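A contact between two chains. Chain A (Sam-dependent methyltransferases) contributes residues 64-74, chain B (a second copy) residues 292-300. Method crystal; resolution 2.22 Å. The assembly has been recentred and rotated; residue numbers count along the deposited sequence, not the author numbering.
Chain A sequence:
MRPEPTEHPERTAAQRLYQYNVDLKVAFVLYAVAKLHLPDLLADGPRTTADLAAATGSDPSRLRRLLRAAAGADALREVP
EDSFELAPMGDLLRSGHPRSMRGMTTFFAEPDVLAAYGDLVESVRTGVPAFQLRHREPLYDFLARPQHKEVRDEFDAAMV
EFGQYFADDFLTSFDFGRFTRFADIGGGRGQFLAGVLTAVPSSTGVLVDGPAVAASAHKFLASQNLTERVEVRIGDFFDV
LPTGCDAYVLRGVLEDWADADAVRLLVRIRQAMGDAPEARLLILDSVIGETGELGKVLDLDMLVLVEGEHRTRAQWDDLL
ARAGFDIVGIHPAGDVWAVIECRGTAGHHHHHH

Chain A (64-74) RRLLRAAAGAD
Chain B (292-300) GELGKVLDL

How do the two backbones lie against each other? Residues 64-72 of chain A and 293-300 of chain B are helical, with phi/psi mostly near -65/-40 (psi is -18° at L298(B) and -16° at D299(B)), and their axes approach to 7.4 Å. Their N-to-C directions differ by 137° (signed crossing angle -137°), so as chain B advances the contact moves back along chain A. The register is set by two close CA pairs: G72(A) CA to E293(B) CA at 4.1 Å and A69(A) CA to V297(B) CA at 4.4 Å.

What happens where the chain B helix begins? G292(B), phi/psi -83/-179, is the N-cap residue; G292(B) O accepts from K296(B) N at 3.3 Å. E293(B) directs its CA-to-CB bond toward chain A with chi1 and chi2 both m (-56°, -48°) and chi3 -74°. E293(B) OE1 comes 3.5 Å from G72(A) CA; a water donates to both E293(B) OE1 (2.7 Å) and A71(A) O (2.6 Å), joining two acceptors that could not bond directly. The absence of a side chain on G72(A) leaves room for the backbones here; an ideal CB would clash with E293(B) O at 2.5 Å. The chain A helix ends here, and A73(A) leaves helical geometry at -87/6.

How does K296(B) lie along chain A? Its CA-to-CB bond points toward chain A; chi1 is m (-58°), chi2 to chi4 are t, and the chain runs past R68(A) back to E293(B). K296(B) CD packs 3.7 Å from R68(A) CG and K296(B) CB 3.6 Å from R68(A) O, while K296(B) NZ forms a salt bridge with E293(B) OE2 at 3.1 Å. A69(A) CB rests 3.4 Å from K296(B) O, where the helices come close. A water donates to K296(B) O at 2.9 Å and to R65(A) O at 3.0 Å.

What does V297(B) add? With chi1 t (174°), V297(B) CG2 lies 3.8 Å from A69(A) O, 4.0 Å from G72(A) C and 4.4 Å from A73(A) CB, an apolar filling beside the end of the chain A helix.

Which charges lock the far end? The CA-to-CB bond of D299(B) (chi1 t, -167°; chi2 41°) points toward chain A, and its carboxylate meets R65(A), whose chi1-chi3 are m, t, p (-63°, 169°, 61°) and chi4 -171°. In this salt bridge R65(A) NE donates to D299(B) OD2 at 2.9 Å and 167°, near the guanidinium plane; R65(A) NH2 adds a weak bond to D299(B) OD1 at 3.3 Å. A water donates to D299(B) OD2 and accepts from R68(A) NH1, both at 2.9 Å.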

ATOM      1  N   ARG A  64     -17.808  13.183  -2.158  1.00 30.68           N
ATOM      2  CA  ARG A  64     -18.114  12.610  -3.462  1.00 35.23           C
ATOM      3  C   ARG A  64     -16.857  12.131  -4.176  1.00 44.05           C
ATOM      4  O   ARG A  64     -16.853  11.063  -4.796  1.00 39.36           O
ATOM      5  CB  ARG A  64     -18.848  13.623  -4.342  1.00 36.79           C
ATOM      6  CG  ARG A  64     -19.216  13.073  -5.717  1.00 41.12           C
ATOM      7  CD  ARG A  64     -19.916  14.101  -6.585  1.00 37.52           C
ATOM      8  NE  ARG A  64     -21.167  14.560  -5.993  1.00 42.21           N
ATOM      9  CZ  ARG A  64     -21.311  15.734  -5.390  1.00 46.97           C
ATOM     10  NH1 ARG A  64     -20.279  16.562  -5.305  1.00 47.74           N
ATOM     11  NH2 ARG A  64     -22.481  16.078  -4.870  1.00 46.91           N
ATOM     12  N   ARG A  65     -15.792  12.924  -4.084  1.00 39.98           N
ATOM     13  CA  ARG A  65     -14.514  12.552  -4.679  1.00 40.85           C
ATOM     14  C   ARG A  65     -13.917  11.323  -3.987  1.00 33.67           C
ATOM     15  O   ARG A  65     -13.353  10.447  -4.641  1.00 40.06           O
ATOM     16  CB  ARG A  65     -13.542  13.731  -4.620  1.00 39.65           C
ATOM     17  CG  ARG A  65     -14.017  14.937  -5.416  1.00 32.84           C
ATOM     18  CD  ARG A  65     -13.171  16.159  -5.124  1.00 40.39           C
ATOM     19  NE  ARG A  65     -11.772  15.954  -5.486  1.00 37.44           N
ATOM     20  CZ  ARG A  65     -10.795  16.799  -5.175  1.00 39.75           C
ATOM     21  NH1 ARG A  65     -11.067  17.903  -4.491  1.00 38.97           N
ATOM     22  NH2 ARG A  65      -9.547  16.539  -5.541  1.00 38.43           N
ATOM     23  N   LEU A  66     -14.060  11.254  -2.669  1.00 25.53           N
ATOM     24  CA  LEU A  66     -13.643  10.077  -1.915  1.00 30.10           C
ATOM     25  C   LEU A  66     -14.486   8.849  -2.284  1.00 37.57           C
ATOM     26  O   LEU A  66     -13.957   7.754  -2.479  1.00 38.49           O
ATOM     27  CB  LEU A  66     -13.740  10.345  -0.407  1.00 29.47           C
ATOM     28  CG  LEU A  66     -13.521   9.125   0.489  1.00 31.63           C
ATOM     29  CD1 LEU A  66     -12.093   8.636   0.364  1.00 39.76           C
ATOM     30  CD2 LEU A  66     -13.852   9.427   1.940  1.00 35.48           C
ATOM     31  N   LEU A  67     -15.801   9.040  -2.369  1.00 36.11           N
ATOM     32  CA  LEU A  67     -16.719   7.951  -2.705  1.00 36.03           C
ATOM     33  C   LEU A  67     -16.498   7.467  -4.132  1.00 28.17           C
ATOM     34  O   LEU A  67     -16.561   6.272  -4.411  1.00 26.73           O
ATOM     35  CB  LEU A  67     -18.178   8.390  -2.528  1.00 33.41           C
ATOM     36  CG  LEU A  67     -18.685   8.654  -1.110  1.00 37.87           C
ATOM     37  CD1 LEU A  67     -20.056   9.318  -1.153  1.00 40.31           C
ATOM     38  CD2 LEU A  67     -18.746   7.353  -0.345  1.00 35.69           C
ATOM     39  N   ARG A  68     -16.256   8.404  -5.037  1.00 28.89           N
ATOM     40  CA  ARG A  68     -15.972   8.058  -6.422  1.00 28.19           C
ATOM     41  C   ARG A  68     -14.664   7.262  -6.536  1.00 32.91           C
ATOM     42  O   ARG A  68     -14.547   6.363  -7.372  1.00 35.87           O
ATOM     43  CB  ARG A  68     -15.924   9.330  -7.264  1.00 29.91           C
ATOM     44  CG  ARG A  68     -15.649   9.134  -8.725  1.00 43.57           C
ATOM     45  CD  ARG A  68     -15.579  10.483  -9.404  1.00 52.30           C
ATOM     46  NE  ARG A  68     -16.841  11.211  -9.312  1.00 59.57           N
ATOM     47  CZ  ARG A  68     -16.930  12.529  -9.169  1.00 64.68           C
ATOM     48  NH1 ARG A  68     -15.828  13.264  -9.084  1.00 65.38           N
ATOM     49  NH2 ARG A  68     -18.118  13.113  -9.103  1.00 63.79           N
ATOM     50  N   ALA A  69     -13.693   7.573  -5.676  1.00 35.47           N
ATOM     51  CA  ALA A  69     -12.419   6.850  -5.665  1.00 36.09           C
ATOM     52  C   ALA A  69     -12.627   5.420  -5.183  1.00 32.11           C
ATOM     53  O   ALA A  69     -12.065   4.477  -5.738  1.00 36.37           O
ATOM     54  CB  ALA A  69     -11.386   7.574  -4.790  1.00 24.82           C
ATOM     55  N   ALA A  70     -13.443   5.263  -4.147  1.00 36.97           N
ATOM     56  CA  ALA A  70     -13.802   3.938  -3.655  1.00 33.77           C
ATOM     57  C   ALA A  70     -14.538   3.124  -4.728  1.00 43.24           C
ATOM     58  O   ALA A  70     -14.422   1.898  -4.786  1.00 41.28           O
ATOM     59  CB  ALA A  70     -14.649   4.060  -2.406  1.00 24.18           C
ATOM     60  N   ALA A  71     -15.292   3.811  -5.581  1.00 38.97           N
ATOM     61  CA  ALA A  71     -15.948   3.159  -6.708  1.00 37.48           C
ATOM     62  C   ALA A  71     -14.909   2.672  -7.727  1.00 40.26           C
ATOM     63  O   ALA A  71     -14.977   1.535  -8.205  1.00 31.13           O
ATOM     64  CB  ALA A  71     -16.949   4.107  -7.363  1.00 32.13           C
ATOM     65  N   GLY A  72     -13.946   3.532  -8.049  1.00 38.63           N
ATOM     66  CA  GLY A  72     -12.864   3.173  -8.950  1.00 38.51           C
ATOM     67  C   GLY A  72     -12.099   1.944  -8.491  1.00 39.85           C
ATOM     68  O   GLY A  72     -11.649   1.136  -9.306  1.00 42.43           O
ATOM     69  N   ALA A  73     -11.968   1.797  -7.178  1.00 38.24           N
ATOM     70  CA  ALA A  73     -11.256   0.667  -6.595  1.00 33.53           C
ATOM     71  C   ALA A  73     -12.163  -0.546  -6.401  1.00 37.67           C
ATOM     72  O   ALA A  73     -11.743  -1.538  -5.808  1.00 42.41           O
ATOM     73  CB  ALA A  73     -10.635   1.071  -5.273  1.00 36.05           C
ATOM     74  N   ASP A  74     -13.401  -0.448  -6.887  1.00 39.06           N
ATOM     75  CA  ASP A  74     -14.386  -1.538  -6.845  1.00 41.37           C
ATOM     76  C   ASP A  74     -14.850  -1.911  -5.438  1.00 41.37           C
ATOM     77  O   ASP A  74     -15.183  -3.069  -5.183  1.00 41.93           O
ATOM     78  CB  ASP A  74     -13.842  -2.795  -7.534  1.00 57.06           C
ATOM     79  CG  ASP A  74     -13.894  -2.705  -9.047  1.00 76.94           C
ATOM     80  OD1 ASP A  74     -14.952  -3.037  -9.622  1.00 76.07           O
ATOM     81  OD2 ASP A  74     -12.874  -2.313  -9.659  1.00 85.92           O
TER
ATOM     82  N   GLY B 292     -11.168   7.051 -16.466  1.00 46.21           N
ATOM     83  CA  GLY B 292     -11.363   5.648 -16.142  1.00 45.14           C
ATOM     84  C   GLY B 292     -11.379   5.439 -14.639  1.00 39.61           C
ATOM     85  O   GLY B 292     -11.241   6.393 -13.878  1.00 40.98           O
ATOM     86  N   GLU B 293     -11.537   4.190 -14.212  1.00 42.19           N
ATOM     87  CA  GLU B 293     -11.531   3.859 -12.791  1.00 46.93           C
ATOM     88  C   GLU B 293     -10.224   4.272 -12.112  1.00 42.72           C
ATOM     89  O   GLU B 293     -10.226   4.735 -10.970  1.00 50.50           O
ATOM     90  CB  GLU B 293     -11.776   2.360 -12.599  1.00 42.97           C
ATOM     91  CG  GLU B 293     -13.061   1.857 -13.256  1.00 51.61           C
ATOM     92  CD  GLU B 293     -14.270   2.730 -12.942  1.00 53.73           C
ATOM     93  OE1 GLU B 293     -14.785   2.667 -11.803  1.00 56.93           O
ATOM     94  OE2 GLU B 293     -14.702   3.488 -13.837  1.00 56.23           O
ATOM     95  N   LEU B 294      -9.112   4.106 -12.818  1.00 40.64           N
ATOM     96  CA  LEU B 294      -7.810   4.492 -12.285  1.00 40.89           C
ATOM     97  C   LEU B 294      -7.757   5.994 -12.032  1.00 38.69           C
ATOM     98  O   LEU B 294      -7.182   6.443 -11.044  1.00 47.84           O
ATOM     99  CB  LEU B 294      -6.691   4.070 -13.241  1.00 44.06           C
ATOM    100  CG  LEU B 294      -5.264   4.443 -12.834  1.00 41.08           C
ATOM    101  CD1 LEU B 294      -4.919   3.896 -11.459  1.00 38.29           C
ATOM    102  CD2 LEU B 294      -4.272   3.947 -13.872  1.00 45.59           C
ATOM    103  N   GLY B 295      -8.373   6.766 -12.923  1.00 33.18           N
ATOM    104  CA  GLY B 295      -8.408   8.210 -12.783  1.00 24.37           C
ATOM    105  C   GLY B 295      -9.148   8.670 -11.540  1.00 36.90           C
ATOM    106  O   GLY B 295      -8.765   9.654 -10.910  1.00 35.86           O
ATOM    107  N   LYS B 296     -10.213   7.958 -11.186  1.00 29.65           N
ATOM    108  CA  LYS B 296     -10.993   8.285 -10.001  1.00 28.65           C
ATOM    109  C   LYS B 296     -10.179   8.043  -8.731  1.00 29.15           C
ATOM    110  O   LYS B 296     -10.290   8.793  -7.761  1.00 31.17           O
ATOM    111  CB  LYS B 296     -12.288   7.465  -9.970  1.00 40.66           C
ATOM    112  CG  LYS B 296     -13.179   7.652 -11.197  1.00 28.86           C
ATOM    113  CD  LYS B 296     -14.355   6.692 -11.173  1.00 38.47           C
ATOM    114  CE  LYS B 296     -15.225   6.860 -12.402  1.00 42.51           C
ATOM    115  NZ  LYS B 296     -16.256   5.792 -12.496  1.00 51.84           N
ATOM    116  N   VAL B 297      -9.357   6.997  -8.749  1.00 25.72           N
ATOM    117  CA  VAL B 297      -8.463   6.694  -7.636  1.00 26.91           C
ATOM    118  C   VAL B 297      -7.365   7.744  -7.490  1.00 34.52           C
ATOM    119  O   VAL B 297      -7.058   8.177  -6.381  1.00 32.76           O
ATOM    120  CB  VAL B 297      -7.807   5.309  -7.804  1.00 32.74           C
ATOM    121  CG1 VAL B 297      -6.770   5.076  -6.717  1.00 32.33           C
ATOM    122  CG2 VAL B 297      -8.865   4.218  -7.786  1.00 27.83           C
ATOM    123  N   LEU B 298      -6.781   8.157  -8.612  1.00 29.91           N
ATOM    124  CA  LEU B 298      -5.658   9.093  -8.593  1.00 30.72           C
ATOM    125  C   LEU B 298      -6.060  10.483  -8.109  1.00 36.78           C
ATOM    126  O   LEU B 298      -5.205  11.278  -7.719  1.00 37.29           O
ATOM    127  CB  LEU B 298      -5.022   9.200  -9.982  1.00 25.03           C
ATOM    128  CG  LEU B 298      -4.208   7.999 -10.468  1.00 26.47           C
ATOM    129  CD1 LEU B 298      -3.443   8.369 -11.719  1.00 42.36           C
ATOM    130  CD2 LEU B 298      -3.258   7.502  -9.397  1.00 35.08           C
ATOM    131  N   ASP B 299      -7.358  10.772  -8.131  1.00 33.00           N
ATOM    132  CA  ASP B 299      -7.862  12.059  -7.661  1.00 26.91           C
ATOM    133  C   ASP B 299      -7.634  12.181  -6.157  1.00 37.59           C
ATOM    134  O   ASP B 299      -7.707  13.273  -5.595  1.00 43.59           O
ATOM    135  CB  ASP B 299      -9.350  12.214  -7.996  1.00 29.89           C
ATOM    136  CG  ASP B 299      -9.852  13.647  -7.820  1.00 36.93           C
ATOM    137  OD1 ASP B 299      -9.128  14.590  -8.200  1.00 44.87           O
ATOM    138  OD2 ASP B 299     -10.981  13.831  -7.310  1.00 41.15           O
ATOM    139  N   LEU B 300      -7.361  11.050  -5.514  1.00 39.18           N
ATOM    140  CA  LEU B 300      -6.978  11.029  -4.109  1.00 42.19           C
ATOM    141  C   LEU B 300      -5.741  11.893  -3.853  1.00 44.83           C
ATOM    142  O   LEU B 300      -5.645  12.565  -2.821  1.00 50.45           O
ATOM    143  CB  LEU B 300      -6.713   9.597  -3.650  1.00 44.28           C
ATOM    144  CG  LEU B 300      -6.184   9.483  -2.224  1.00 55.09           C
ATOM    145  CD1 LEU B 300      -7.223  10.020  -1.266  1.00 62.65           C
ATOM    146  CD2 LEU B 300      -5.809   8.054  -1.881  1.00 60.50           C
TER
HETATM  147  O   HOH W   1     -12.554  10.526  -7.496  1.00 39.33           O
HETATM  148  O   HOH W   2     -13.057  12.354  -8.732  1.00 44.06           O
HETATM  149  O   HOH W   3     -16.103   0.765 -10.442  1.00 51.36           O